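Local coordinates for xanthomonas outer protein D (Xanthomonas euvesicatoria, PDB 2OIX) that is a type III secreted effector and clan CE cysteine protease that removes SUMO from its conjugates, captured here as the inactive mutant of its catalytic fragment, at residues 24-30 against 148-152; 37-41 against 51-56; 61-67 against 78-84. The protein carries 1 engineered substitution. All coordinates share one frame; numbering follows the deposited sequence.

Contact 1 (24-30 against 148-152)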
ATOM      1  N   GLU A  24     -14.222   4.287 -13.236  1.00 37.92           N
ATOM      2  CA  GLU A  24     -13.799   3.067 -13.927  1.00 38.28           C
ATOM      3  C   GLU A  24     -14.431   1.832 -13.284  1.00 37.86           C
ATOM      4  O   GLU A  24     -14.688   1.828 -12.074  1.00 37.32           O
ATOM      5  CB  GLU A  24     -12.273   2.926 -13.938  1.00 38.85           C
ATOM      6  CG  GLU A  24     -11.524   4.057 -14.632  1.00 40.88           C
ATOM      7  CD  GLU A  24     -11.466   3.904 -16.143  1.00 45.80           C
ATOM      8  OE1 GLU A  24     -12.323   3.197 -16.726  1.00 46.10           O
ATOM      9  OE2 GLU A  24     -10.553   4.505 -16.752  1.00 49.73           O
ATOM     10  N   PRO A  25     -14.728   0.798 -14.102  1.00 37.55           N
ATOM     11  CA  PRO A  25     -15.093  -0.540 -13.581  1.00 36.50           C
ATOM     12  C   PRO A  25     -14.220  -0.978 -12.403  1.00 34.76           C
ATOM     13  O   PRO A  25     -12.990  -1.039 -12.522  1.00 34.89           O
ATOM     14  CB  PRO A  25     -14.845  -1.481 -14.776  1.00 37.14           C
ATOM     15  CG  PRO A  25     -14.544  -0.573 -15.993  1.00 37.63           C
ATOM     16  CD  PRO A  25     -14.791   0.856 -15.577  1.00 37.90           C
ATOM     17  N   ASN A  26     -14.866  -1.266 -11.281  1.00 32.46           N
ATOM     18  CA  ASN A  26     -14.228  -1.751 -10.067  1.00 30.25           C
ATOM     19  C   ASN A  26     -13.461  -0.720  -9.215  1.00 28.61           C
ATOM     20  O   ASN A  26     -12.927  -1.099  -8.193  1.00 26.50           O
ATOM     21  CB  ASN A  26     -13.271  -2.933 -10.343  1.00 31.06           C
ATOM     22  CG  ASN A  26     -13.922  -4.065 -11.093  1.00 33.02           C
ATOM     23  OD1 ASN A  26     -15.104  -4.362 -10.897  1.00 36.26           O
ATOM     24  ND2 ASN A  26     -13.148  -4.724 -11.953  1.00 32.97           N
ATOM     25  N   ALA A  27     -13.390   0.554  -9.620  1.00 26.43           N
ATOM     26  CA  ALA A  27     -12.610   1.531  -8.839  1.00 25.47           C
ATOM     27  C   ALA A  27     -13.099   1.704  -7.369  1.00 25.37           C
ATOM     28  O   ALA A  27     -12.304   2.050  -6.483  1.00 24.66           O
ATOM     29  CB  ALA A  27     -12.583   2.828  -9.515  1.00 25.66           C
ATOM     30  N   HIS A  28     -14.402   1.491  -7.149  1.00 23.69           N
ATOM     31  CA  HIS A  28     -14.998   1.539  -5.811  1.00 22.93           C
ATOM     32  C   HIS A  28     -14.529   0.410  -4.895  1.00 23.12           C
ATOM     33  O   HIS A  28     -14.837   0.436  -3.691  1.00 22.91           O
ATOM     34  CB  HIS A  28     -16.515   1.552  -5.887  1.00 23.12           C
ATOM     35  CG  HIS A  28     -17.090   0.324  -6.502  1.00 23.22           C
ATOM     36  ND1 HIS A  28     -17.042   0.089  -7.857  1.00 24.42           N
ATOM     37  CD2 HIS A  28     -17.696  -0.750  -5.951  1.00 24.93           C
ATOM     38  CE1 HIS A  28     -17.608  -1.075  -8.113  1.00 26.06           C
ATOM     39  NE2 HIS A  28     -18.024  -1.594  -6.976  1.00 26.75           N
ATOM     40  N   LEU A  29     -13.849  -0.592  -5.449  1.00 23.23           N
ATOM     41  CA  LEU A  29     -13.267  -1.674  -4.606  1.00 24.64           C
ATOM     42  C   LEU A  29     -11.971  -1.225  -3.922  1.00 25.01           C
ATOM     43  O   LEU A  29     -11.502  -1.882  -3.000  1.00 27.20           O
ATOM     44  CB  LEU A  29     -12.973  -2.953  -5.394  1.00 25.62           C
ATOM     45  CG  LEU A  29     -14.022  -3.626  -6.285  1.00 27.07           C
ATOM     46  CD1 LEU A  29     -13.429  -4.908  -6.882  1.00 30.49           C
ATOM     47  CD2 LEU A  29     -15.238  -3.911  -5.467  1.00 29.53           C
ATOM     48  N   LEU A  30     -11.385  -0.128  -4.391  1.00 25.26           N
ATOM     49  CA  LEU A  30     -10.021   0.276  -3.966  1.00 26.23           C
ATOM     50  C   LEU A  30     -10.040   1.319  -2.869  1.00 26.76           C
ATOM     51  O   LEU A  30     -10.859   2.257  -2.918  1.00 25.62           O
ATOM     52  CB  LEU A  30      -9.249   0.883  -5.142  1.00 26.73           C
ATOM     53  CG  LEU A  30      -9.159   0.065  -6.433  1.00 28.07           C
ATOM     54  CD1 LEU A  30      -8.530   0.865  -7.565  1.00 29.65           C
ATOM     55  CD2 LEU A  30      -8.373  -1.187  -6.206  1.00 31.37           C
ATOM     56  N   ALA A 148      -3.596  -1.388  -8.858  1.00 21.93           N
ATOM     57  CA  ALA A 148      -4.881  -0.693  -9.106  1.00 22.10           C
ATOM     58  C   ALA A 148      -5.409  -0.932 -10.516  1.00 21.96           C
ATOM     59  O   ALA A 148      -6.581  -1.258 -10.694  1.00 22.12           O
ATOM     60  CB  ALA A 148      -4.784   0.818  -8.805  1.00 21.38           C
ATOM     61  N   HIS A 149      -4.559  -0.766 -11.526  1.00 20.91           N
ATOM     62  CA  HIS A 149      -5.020  -1.038 -12.890  1.00 22.78           C
ATOM     63  C   HIS A 149      -5.414  -2.513 -13.139  1.00 22.70           C
ATOM     64  O   HIS A 149      -6.352  -2.801 -13.913  1.00 22.48           O
ATOM     65  CB  HIS A 149      -4.015  -0.501 -13.909  1.00 22.55           C
ATOM     66  CG  HIS A 149      -4.105   0.988 -14.097  1.00 25.77           C
ATOM     67  ND1 HIS A 149      -3.528   1.883 -13.223  1.00 27.99           N
ATOM     68  CD2 HIS A 149      -4.713   1.735 -15.054  1.00 27.54           C
ATOM     69  CE1 HIS A 149      -3.786   3.117 -13.624  1.00 28.56           C
ATOM     70  NE2 HIS A 149      -4.495   3.056 -14.737  1.00 27.76           N
ATOM     71  N   ARG A 150      -4.733  -3.442 -12.468  1.00 22.59           N
ATOM     72  CA  ARG A 150      -5.107  -4.853 -12.575  1.00 22.23           C
ATOM     73  C   ARG A 150      -6.475  -5.123 -11.935  1.00 22.12           C
ATOM     74  O   ARG A 150      -7.222  -5.971 -12.412  1.00 22.52           O
ATOM     75  CB  ARG A 150      -4.017  -5.743 -11.962  1.00 21.97           C
ATOM     76  CG  ARG A 150      -2.701  -5.620 -12.747  1.00 22.13           C
ATOM     77  CD  ARG A 150      -1.653  -6.623 -12.257  1.00 21.92           C
ATOM     78  NE  ARG A 150      -0.375  -6.425 -12.956  1.00 20.87           N
ATOM     79  CZ  ARG A 150       0.783  -6.973 -12.598  1.00 23.92           C
ATOM     80  NH1 ARG A 150       0.838  -7.767 -11.587  1.00 21.23           N
ATOM     81  NH2 ARG A 150       1.926  -6.727 -13.272  1.00 20.32           N
ATOM     82  N   VAL A 151      -6.815  -4.401 -10.876  1.00 22.71           N
ATOM     83  CA  VAL A 151      -8.151  -4.579 -10.269  1.00 22.05           C
ATOM     84  C   VAL A 151      -9.176  -4.064 -11.303  1.00 23.42           C
ATOM     85  O   VAL A 151     -10.155  -4.733 -11.602  1.00 24.24           O
ATOM     86  CB  VAL A 151      -8.285  -3.880  -8.920  1.00 21.68           C
ATOM     87  CG1 VAL A 151      -9.736  -3.941  -8.437  1.00 22.58           C
ATOM     88  CG2 VAL A 151      -7.283  -4.523  -7.847  1.00 19.26           C
ATOM     89  N   LEU A 152      -8.907  -2.900 -11.895  1.00 23.76           N
ATOM     90  CA  LEU A 152      -9.827  -2.294 -12.852  1.00 24.59           C
ATOM     91  C   LEU A 152     -10.070  -3.185 -14.051  1.00 24.92           C
ATOM     92  O   LEU A 152     -11.202  -3.282 -14.544  1.00 23.67           O
ATOM     93  CB  LEU A 152      -9.251  -0.970 -13.354  1.00 24.58           C
ATOM     94  CG  LEU A 152      -9.673   0.352 -12.695  1.00 26.52           C
ATOM     95  CD1 LEU A 152      -9.946   0.293 -11.182  1.00 25.77           C
ATOM     96  CD2 LEU A 152      -8.658   1.435 -13.026  1.00 26.93           C
TER
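Asn26 and Leu152 bring the two backbones to 5.2 Å between their CA atoms, where a type II turn from Glu24 to Ala27, followed by a short 3-10 segment, meets helix 136-153 near its C-terminal end. The side chain of Asn26 supplies the polar link. Its ND2 donates to Val151 O at 3.0 Å, with the donor tilted 26° from the carbonyl plane. CG of Asn26 stands anti to its own carbonyl carbon (chi1 -54°), and this turns the amide to the helix. Leu152 CA lies 3.4 Å from Pro25 O in a CA-H...O contact. In the catalytic domain of this Ulp1-family protease the turn and 3-10 segment lead from helix 7-20 into edge strand 30-32, whose first residue, Leu30, packs on helix 136-153. Leu30 splits its branches: CD2 slides past Val151, 3.8 Å from CG1, while CD1 rests against Ala148 CB and, 3.9 Å away, Leu152 CD1. Leu30 and Leu152 cross at about a right angle. The same Leu152 methyl reaches back to Ala27 CA at 3.8 Å, while Glu24 CB borders Leu152 CG and CD2. Leu30 also touches Phe66 and Val151 touches Ile64, both on strand 64-71.

Contact 2 (37-41 against 51-56); sequences VVTML and RAQRLL
Val37 opens the contact as a knob in a hole formed by Arg51, Ala52, Leu55 and Leu56, a single knob-into-hole fit between the consecutive helices 35-40 and 46-57 of the Ulp1-type catalytic domain. Its two methyls do different work. CG1, anti to the backbone N (chi1 178°), enters between Ala52 and Leu56 and comes within 3.9 Å of Leu56 CG, the two side chains sliding past each other in opposite directions. CG2 instead meets Arg51 NH1, crossing that side chain at about a right angle. The backbone of Val37 is close as well, its O lying 3.5 Å from Ala52 CB. Val38 points away from helix 46-57 and packs on Leu67, Pro68 and Ile69 of strand 64-71; only its CA and CG2 come loosely near Leu56 CD1. Met40 comes next, with CB against Ala52 CB at 3.9 Å. Its chain bends at chi3 (60°), carrying CE to the edge of the Arg51 guanidinium near its plane; Leu55 CD1, from Arg51's own helix, lies 3.4 Å above the centre of one face of that group. Leu41 closes the segment and spreads its branches over the second helix: CD1 touches Leu56 CD1 at 3.9 Å, and CD2 rests on Ala52 and the start of Gln53. The amide of Gln53 is turned to another part of the fold, where NE2 is bonded to His114 O. Ala52, small enough to let the helices close in, puts its CB 3.7 Å from both Leu41 N and Leu41 CD2.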
ATOM      1  N   VAL A  37      -2.118   7.554   8.803  1.00 27.29           N
ATOM      2  CA  VAL A  37      -3.181   6.762   9.390  1.00 26.61           C
ATOM      3  C   VAL A  37      -2.722   5.329   9.609  1.00 27.12           C
ATOM      4  O   VAL A  37      -3.101   4.717  10.632  1.00 27.05           O
ATOM      5  CB  VAL A  37      -4.496   6.835   8.602  1.00 26.94           C
ATOM      6  CG1 VAL A  37      -5.595   5.928   9.248  1.00 26.91           C
ATOM      7  CG2 VAL A  37      -5.011   8.300   8.556  1.00 29.71           C
ATOM      8  N   VAL A  38      -1.964   4.770   8.639  1.00 26.51           N
ATOM      9  CA  VAL A  38      -1.376   3.415   8.831  1.00 28.00           C
ATOM     10  C   VAL A  38      -0.514   3.362  10.140  1.00 28.65           C
ATOM     11  O   VAL A  38      -0.658   2.471  10.986  1.00 26.48           O
ATOM     12  CB  VAL A  38      -0.552   2.948   7.561  1.00 26.98           C
ATOM     13  CG1 VAL A  38      -0.032   1.561   7.808  1.00 29.55           C
ATOM     14  CG2 VAL A  38      -1.487   2.882   6.377  1.00 28.28           C
ATOM     15  N   THR A  39       0.358   4.340  10.304  1.00 29.13           N
ATOM     16  CA  THR A  39       1.240   4.438  11.459  1.00 31.14           C
ATOM     17  C   THR A  39       0.415   4.477  12.766  1.00 33.44           C
ATOM     18  O   THR A  39       0.748   3.838  13.763  1.00 34.23           O
ATOM     19  CB  THR A  39       2.157   5.678  11.301  1.00 31.08           C
ATOM     20  OG1 THR A  39       2.951   5.531  10.110  1.00 32.38           O
ATOM     21  CG2 THR A  39       3.075   5.867  12.518  1.00 29.62           C
ATOM     22  N   MET A  40      -0.703   5.186  12.732  1.00 35.50           N
ATOM     23  CA  MET A  40      -1.560   5.343  13.889  1.00 38.68           C
ATOM     24  C   MET A  40      -2.248   4.067  14.412  1.00 38.25           C
ATOM     25  O   MET A  40      -2.686   4.039  15.563  1.00 39.25           O
ATOM     26  CB  MET A  40      -2.607   6.405  13.599  1.00 37.61           C
ATOM     27  CG  MET A  40      -2.127   7.846  13.787  1.00 40.96           C
ATOM     28  SD  MET A  40      -3.372   8.857  12.964  1.00 45.05           S
ATOM     29  CE  MET A  40      -4.847   8.378  13.914  1.00 38.38           C
ATOM     30  N   LEU A  41      -2.352   3.019  13.588  1.00 39.01           N
ATOM     31  CA  LEU A  41      -2.883   1.721  14.074  1.00 40.52           C
ATOM     32  C   LEU A  41      -2.102   1.238  15.314  1.00 41.22           C
ATOM     33  O   LEU A  41      -2.654   0.580  16.224  1.00 42.19           O
ATOM     34  CB  LEU A  41      -2.849   0.665  12.953  1.00 40.46           C
ATOM     35  CG  LEU A  41      -3.759   0.815  11.717  1.00 40.64           C
ATOM     36  CD1 LEU A  41      -3.308  -0.175  10.617  1.00 39.98           C
ATOM     37  CD2 LEU A  41      -5.259   0.655  12.008  1.00 41.54           C
ATOM     38  N   ARG A  51      -9.501   5.524  15.873  1.00 44.02           N
ATOM     39  CA  ARG A  51      -9.775   6.305  14.671  1.00 43.43           C
ATOM     40  C   ARG A  51      -9.176   5.598  13.463  1.00 41.89           C
ATOM     41  O   ARG A  51      -9.829   5.477  12.439  1.00 40.96           O
ATOM     42  CB  ARG A  51      -9.227   7.735  14.803  1.00 43.20           C
ATOM     43  CG  ARG A  51      -9.370   8.614  13.545  1.00 44.50           C
ATOM     44  CD  ARG A  51      -8.710   9.998  13.751  1.00 45.02           C
ATOM     45  NE  ARG A  51      -8.629  10.820  12.533  1.00 49.76           N
ATOM     46  CZ  ARG A  51      -7.687  10.700  11.589  1.00 50.42           C
ATOM     47  NH1 ARG A  51      -6.738   9.769  11.684  1.00 51.20           N
ATOM     48  NH2 ARG A  51      -7.707  11.496  10.524  1.00 49.64           N
ATOM     49  N   ALA A  52      -7.940   5.127  13.607  1.00 41.95           N
ATOM     50  CA  ALA A  52      -7.204   4.496  12.489  1.00 41.78           C
ATOM     51  C   ALA A  52      -7.904   3.209  12.109  1.00 41.50           C
ATOM     52  O   ALA A  52      -8.113   2.934  10.933  1.00 41.77           O
ATOM     53  CB  ALA A  52      -5.748   4.233  12.866  1.00 41.44           C
ATOM     54  N   GLN A  53      -8.307   2.425  13.115  1.00 41.75           N
ATOM     55  CA  GLN A  53      -9.100   1.230  12.870  1.00 42.92           C
ATOM     56  C   GLN A  53     -10.409   1.513  12.100  1.00 43.99           C
ATOM     57  O   GLN A  53     -10.768   0.736  11.218  1.00 45.24           O
ATOM     58  CB  GLN A  53      -9.360   0.487  14.199  1.00 42.48           C
ATOM     59  CG  GLN A  53      -8.114  -0.284  14.591  1.00 42.78           C
ATOM     60  CD  GLN A  53      -8.133  -0.877  15.974  1.00 43.77           C
ATOM     61  OE1 GLN A  53      -8.858  -0.416  16.875  1.00 43.34           O
ATOM     62  NE2 GLN A  53      -7.323  -1.918  16.163  1.00 41.39           N
ATOM     63  N   ARG A  54     -11.080   2.634  12.385  1.00 44.22           N
ATOM     64  CA  ARG A  54     -12.332   3.015  11.693  1.00 43.92           C
ATOM     65  C   ARG A  54     -12.102   3.413  10.244  1.00 44.01           C
ATOM     66  O   ARG A  54     -12.891   3.048   9.355  1.00 43.91           O
ATOM     67  CB  ARG A  54     -13.004   4.195  12.395  1.00 44.37           C
ATOM     68  CG  ARG A  54     -13.374   3.959  13.843  1.00 44.98           C
ATOM     69  CD  ARG A  54     -14.049   5.214  14.438  1.00 45.35           C
ATOM     70  NE  ARG A  54     -13.925   5.254  15.897  1.00 48.34           N
ATOM     71  CZ  ARG A  54     -13.293   6.213  16.569  1.00 49.30           C
ATOM     72  NH1 ARG A  54     -12.744   7.251  15.929  1.00 50.45           N
ATOM     73  NH2 ARG A  54     -13.234   6.147  17.895  1.00 50.36           N
ATOM     74  N   LEU A  55     -11.035   4.190  10.024  1.00 41.71           N
ATOM     75  CA  LEU A  55     -10.702   4.726   8.720  1.00 42.06           C
ATOM     76  C   LEU A  55     -10.182   3.669   7.776  1.00 41.82           C
ATOM     77  O   LEU A  55     -10.278   3.848   6.577  1.00 42.00           O
ATOM     78  CB  LEU A  55      -9.674   5.854   8.832  1.00 41.19           C
ATOM     79  CG  LEU A  55     -10.209   7.164   9.420  1.00 41.71           C
ATOM     80  CD1 LEU A  55      -9.058   8.058   9.793  1.00 41.26           C
ATOM     81  CD2 LEU A  55     -11.123   7.869   8.431  1.00 42.67           C
ATOM     82  N   LEU A  56      -9.655   2.567   8.320  1.00 41.40           N
ATOM     83  CA  LEU A  56      -9.029   1.541   7.479  1.00 41.69           C
ATOM     84  C   LEU A  56      -9.708   0.194   7.488  1.00 42.42           C
ATOM     85  O   LEU A  56      -9.474  -0.632   6.585  1.00 42.37           O
ATOM     86  CB  LEU A  56      -7.565   1.351   7.877  1.00 42.49           C
ATOM     87  CG  LEU A  56      -6.636   2.560   7.696  1.00 39.62           C
ATOM     88  CD1 LEU A  56      -5.295   2.106   8.213  1.00 39.68           C
ATOM     89  CD2 LEU A  56      -6.479   3.124   6.247  1.00 43.88           C
TER

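Contact 3 (61-67 against 78-84)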
ATOM      1  N   ILE A  61     -15.359   0.937   4.555  1.00 25.55           N
ATOM      2  CA  ILE A  61     -14.094   1.122   3.835  1.00 23.71           C
ATOM      3  C   ILE A  61     -14.010   0.012   2.776  1.00 22.64           C
ATOM      4  O   ILE A  61     -14.213  -1.156   3.105  1.00 23.26           O
ATOM      5  CB  ILE A  61     -12.882   1.045   4.801  1.00 23.22           C
ATOM      6  CG1 ILE A  61     -13.045   2.030   5.974  1.00 22.69           C
ATOM      7  CG2 ILE A  61     -11.552   1.238   4.045  1.00 21.17           C
ATOM      8  CD1 ILE A  61     -13.365   3.502   5.591  1.00 21.69           C
ATOM      9  N   PRO A  62     -13.708   0.367   1.516  1.00 21.53           N
ATOM     10  CA  PRO A  62     -13.613  -0.641   0.451  1.00 21.44           C
ATOM     11  C   PRO A  62     -12.653  -1.797   0.748  1.00 21.71           C
ATOM     12  O   PRO A  62     -11.731  -1.645   1.550  1.00 22.57           O
ATOM     13  CB  PRO A  62     -13.114   0.157  -0.732  1.00 21.01           C
ATOM     14  CG  PRO A  62     -13.601   1.573  -0.445  1.00 21.69           C
ATOM     15  CD  PRO A  62     -13.420   1.718   1.010  1.00 20.55           C
ATOM     16  N   PRO A  63     -12.887  -2.961   0.124  1.00 21.20           N
ATOM     17  CA  PRO A  63     -12.234  -4.181   0.598  1.00 21.29           C
ATOM     18  C   PRO A  63     -10.814  -4.436   0.083  1.00 20.41           C
ATOM     19  O   PRO A  63     -10.144  -5.334   0.592  1.00 21.98           O
ATOM     20  CB  PRO A  63     -13.204  -5.269   0.106  1.00 21.46           C
ATOM     21  CG  PRO A  63     -13.570  -4.697  -1.303  1.00 20.84           C
ATOM     22  CD  PRO A  63     -13.847  -3.247  -0.962  1.00 21.11           C
ATOM     23  N   ILE A  64     -10.337  -3.664  -0.891  1.00 18.17           N
ATOM     24  CA  ILE A  64      -8.957  -3.856  -1.389  1.00 19.37           C
ATOM     25  C   ILE A  64      -8.163  -2.621  -0.975  1.00 18.31           C
ATOM     26  O   ILE A  64      -8.340  -1.578  -1.512  1.00 20.58           O
ATOM     27  CB  ILE A  64      -8.866  -4.096  -2.893  1.00 19.11           C
ATOM     28  CG1 ILE A  64      -9.581  -5.392  -3.267  1.00 18.70           C
ATOM     29  CG2 ILE A  64      -7.395  -4.225  -3.319  1.00 20.04           C
ATOM     30  CD1 ILE A  64      -9.682  -5.702  -4.710  1.00 18.75           C
ATOM     31  N   VAL A  65      -7.301  -2.759   0.013  1.00 18.72           N
ATOM     32  CA  VAL A  65      -6.710  -1.593   0.665  1.00 19.40           C
ATOM     33  C   VAL A  65      -5.209  -1.644   0.480  1.00 20.02           C
ATOM     34  O   VAL A  65      -4.578  -2.705   0.791  1.00 21.43           O
ATOM     35  CB  VAL A  65      -7.041  -1.628   2.181  1.00 19.95           C
ATOM     36  CG1 VAL A  65      -6.496  -0.415   2.893  1.00 17.84           C
ATOM     37  CG2 VAL A  65      -8.569  -1.664   2.383  1.00 24.38           C
ATOM     38  N   PHE A  66      -4.648  -0.541  -0.052  1.00 20.71           N
ATOM     39  CA  PHE A  66      -3.212  -0.305  -0.207  1.00 18.94           C
ATOM     40  C   PHE A  66      -2.671   0.504   0.951  1.00 19.64           C
ATOM     41  O   PHE A  66      -3.022   1.689   1.106  1.00 19.97           O
ATOM     42  CB  PHE A  66      -2.949   0.424  -1.560  1.00 19.63           C
ATOM     43  CG  PHE A  66      -3.472  -0.352  -2.702  1.00 19.95           C
ATOM     44  CD1 PHE A  66      -2.617  -1.200  -3.425  1.00 21.32           C
ATOM     45  CD2 PHE A  66      -4.860  -0.332  -3.007  1.00 19.67           C
ATOM     46  CE1 PHE A  66      -3.138  -2.026  -4.467  1.00 18.92           C
ATOM     47  CE2 PHE A  66      -5.362  -1.111  -4.042  1.00 22.31           C
ATOM     48  CZ  PHE A  66      -4.483  -1.939  -4.794  1.00 18.91           C
ATOM     49  N   LEU A  67      -1.796  -0.116   1.741  1.00 17.43           N
ATOM     50  CA  LEU A  67      -1.289   0.496   2.966  1.00 18.21           C
ATOM     51  C   LEU A  67       0.193   0.724   2.853  1.00 17.60           C
ATOM     52  O   LEU A  67       0.977  -0.242   2.879  1.00 18.09           O
ATOM     53  CB  LEU A  67      -1.515  -0.441   4.155  1.00 16.90           C
ATOM     54  CG  LEU A  67      -2.996  -0.846   4.369  1.00 21.41           C
ATOM     55  CD1 LEU A  67      -3.183  -2.341   4.384  1.00 24.31           C
ATOM     56  CD2 LEU A  67      -3.538  -0.292   5.650  1.00 27.17           C
ATOM     57  N   LEU A  78       4.996  -1.785   0.903  1.00 18.26           N
ATOM     58  CA  LEU A  78       3.597  -1.783   0.611  1.00 19.28           C
ATOM     59  C   LEU A  78       2.932  -3.030   1.143  1.00 17.75           C
ATOM     60  O   LEU A  78       3.351  -4.187   0.826  1.00 17.60           O
ATOM     61  CB  LEU A  78       3.378  -1.744  -0.873  1.00 18.41           C
ATOM     62  CG  LEU A  78       1.922  -1.841  -1.353  1.00 17.88           C
ATOM     63  CD1 LEU A  78       1.073  -0.671  -0.775  1.00 18.52           C
ATOM     64  CD2 LEU A  78       1.844  -1.932  -2.910  1.00 20.56           C
ATOM     65  N   LEU A  79       1.893  -2.815   1.938  1.00 19.54           N
ATOM     66  CA  LEU A  79       1.075  -3.927   2.359  1.00 18.48           C
ATOM     67  C   LEU A  79      -0.279  -3.798   1.631  1.00 20.76           C
ATOM     68  O   LEU A  79      -0.933  -2.764   1.721  1.00 21.58           O
ATOM     69  CB  LEU A  79       0.817  -3.870   3.883  1.00 20.62           C
ATOM     70  CG  LEU A  79      -0.012  -5.012   4.352  1.00 23.12           C
ATOM     71  CD1 LEU A  79       0.789  -6.351   4.133  1.00 24.08           C
ATOM     72  CD2 LEU A  79      -0.461  -4.798   5.819  1.00 23.92           C
ATOM     73  N   VAL A  80      -0.757  -4.871   0.998  1.00 20.96           N
ATOM     74  CA  VAL A  80      -2.069  -4.836   0.325  1.00 20.89           C
ATOM     75  C   VAL A  80      -2.977  -5.820   1.067  1.00 21.02           C
ATOM     76  O   VAL A  80      -2.610  -6.990   1.344  1.00 21.11           O
ATOM     77  CB  VAL A  80      -1.968  -5.184  -1.191  1.00 20.99           C
ATOM     78  CG1 VAL A  80      -3.368  -5.210  -1.867  1.00 21.53           C
ATOM     79  CG2 VAL A  80      -1.069  -4.218  -1.888  1.00 21.92           C
ATOM     80  N   VAL A  81      -4.158  -5.377   1.420  1.00 21.27           N
ATOM     81  CA  VAL A  81      -5.077  -6.277   2.127  1.00 21.01           C
ATOM     82  C   VAL A  81      -6.365  -6.428   1.283  1.00 22.40           C
ATOM     83  O   VAL A  81      -6.976  -5.411   0.938  1.00 24.09           O
ATOM     84  CB  VAL A  81      -5.440  -5.745   3.531  1.00 23.27           C
ATOM     85  CG1 VAL A  81      -6.557  -6.506   4.089  1.00 19.85           C
ATOM     86  CG2 VAL A  81      -4.248  -5.767   4.511  1.00 22.96           C
ATOM     87  N   ASP A  82      -6.764  -7.665   0.953  1.00 20.98           N
ATOM     88  CA  ASP A  82      -7.916  -7.928   0.117  1.00 21.23           C
ATOM     89  C   ASP A  82      -8.918  -8.693   0.964  1.00 21.55           C
ATOM     90  O   ASP A  82      -8.763  -9.885   1.189  1.00 21.23           O
ATOM     91  CB  ASP A  82      -7.518  -8.749  -1.125  1.00 22.02           C
ATOM     92  CG  ASP A  82      -8.738  -9.368  -1.855  1.00 23.01           C
ATOM     93  OD1 ASP A  82      -9.881  -8.854  -1.708  1.00 22.07           O
ATOM     94  OD2 ASP A  82      -8.594 -10.381  -2.577  1.00 24.79           O
ATOM     95  N   ARG A  83      -9.910  -7.990   1.499  1.00 22.20           N
ATOM     96  CA  ARG A  83     -10.895  -8.667   2.334  1.00 22.44           C
ATOM     97  C   ARG A  83     -12.266  -8.826   1.696  1.00 22.00           C
ATOM     98  O   ARG A  83     -13.292  -8.883   2.403  1.00 19.74           O
ATOM     99  CB  ARG A  83     -10.981  -8.021   3.716  1.00 23.92           C
ATOM    100  CG  ARG A  83     -11.314  -6.563   3.626  1.00 27.35           C
ATOM    101  CD  ARG A  83     -10.830  -5.727   4.804  1.00 32.63           C
ATOM    102  NE  ARG A  83     -11.104  -4.343   4.431  1.00 31.50           N
ATOM    103  CZ  ARG A  83     -10.728  -3.269   5.093  1.00 32.86           C
ATOM    104  NH1 ARG A  83     -10.064  -3.379   6.243  1.00 34.52           N
ATOM    105  NH2 ARG A  83     -11.049  -2.080   4.590  1.00 32.11           N
ATOM    106  N   ARG A  84     -12.291  -9.007   0.378  1.00 20.37           N
ATOM    107  CA  ARG A  84     -13.552  -9.188  -0.344  1.00 20.75           C
ATOM    108  C   ARG A  84     -14.259 -10.441   0.195  1.00 21.84           C
ATOM    109  O   ARG A  84     -15.484 -10.492   0.322  1.00 21.58           O
ATOM    110  CB  ARG A  84     -13.350  -9.313  -1.849  1.00 20.73           C
ATOM    111  CG  ARG A  84     -13.046  -8.003  -2.558  1.00 20.37           C
ATOM    112  CD  ARG A  84     -12.788  -8.292  -3.998  1.00 17.87           C
ATOM    113  NE  ARG A  84     -11.454  -8.881  -4.102  1.00 21.52           N
ATOM    114  CZ  ARG A  84     -10.911  -9.307  -5.245  1.00 23.18           C
ATOM    115  NH1 ARG A  84     -11.605  -9.247  -6.384  1.00 22.78           N
ATOM    116  NH2 ARG A  84      -9.685  -9.821  -5.237  1.00 23.69           N
TER
HETATM  117  O   HOH W   1     -13.701  -3.935   3.769  1.00 49.24           O
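Val65 CG2 lies over one face of the Arg83 guanidinium, 3.3 Å from NH2, while Ile61 CG2 sits at its edge, in plane. Pro62 O, also near the edge, accepts from Arg83 NH2 at 3.1 Å, the donor standing 39° out of the carbonyl plane. Arg83 NH1 bonds Leu56 O near the end of helix 46-57, and a water taking a weak bond from Arg83 NE donates to Ile61 O. The Arg84 guanidinium has Ile64 CD1 3.7 Å above one face and Asp82 CG in plane at its edge. Arg84 grips the tilted carboxylate side-on in a salt bridge, NE to OD1 at 2.9 Å and NH2 to OD2; its backbone N reaches OD1 from the opposite face to NE, closing an Asx turn. NH2 also pairs with Asp157. Val80 CG1 lies over one face of the Phe66 ring, and CG2 touches Phe66 CD1 at 3.7 Å; Ile144 and Leu147 of helix 136-153 pack on the Phe66 side chain. On the other sheet face Leu67 CD1 bridges Leu79 CD2 and Val81 CG2. Reciprocal bonds join Val65 to Val81 and Leu67 to Leu79: the antiparallel beta hairpin of two inner strands of the mixed sheet.

All three contacts belong to the one Ulp1-type catalytic domain, and the hairpin of contact 3 touches both of the others. Contact 1 spans most of the chain, and the segments of contacts 2 and 3 follow one another between its two halves. Contacts 1 and 3 have centres 12 Å apart; Leu29 O probably accepts from Ile64 N where strand 30-32 runs parallel to strand 64-71. Contacts 2 and 3 lie 13 Å apart, centre to centre, and the end of helix 46-57 meets the start of the hairpin. Contacts 1 and 2, 22 Å apart by centres, do not touch. Helix 136-153 packs on the Phe66 and Val80 side of the sheet, helices 35-40 and 46-57 on the Leu67 side.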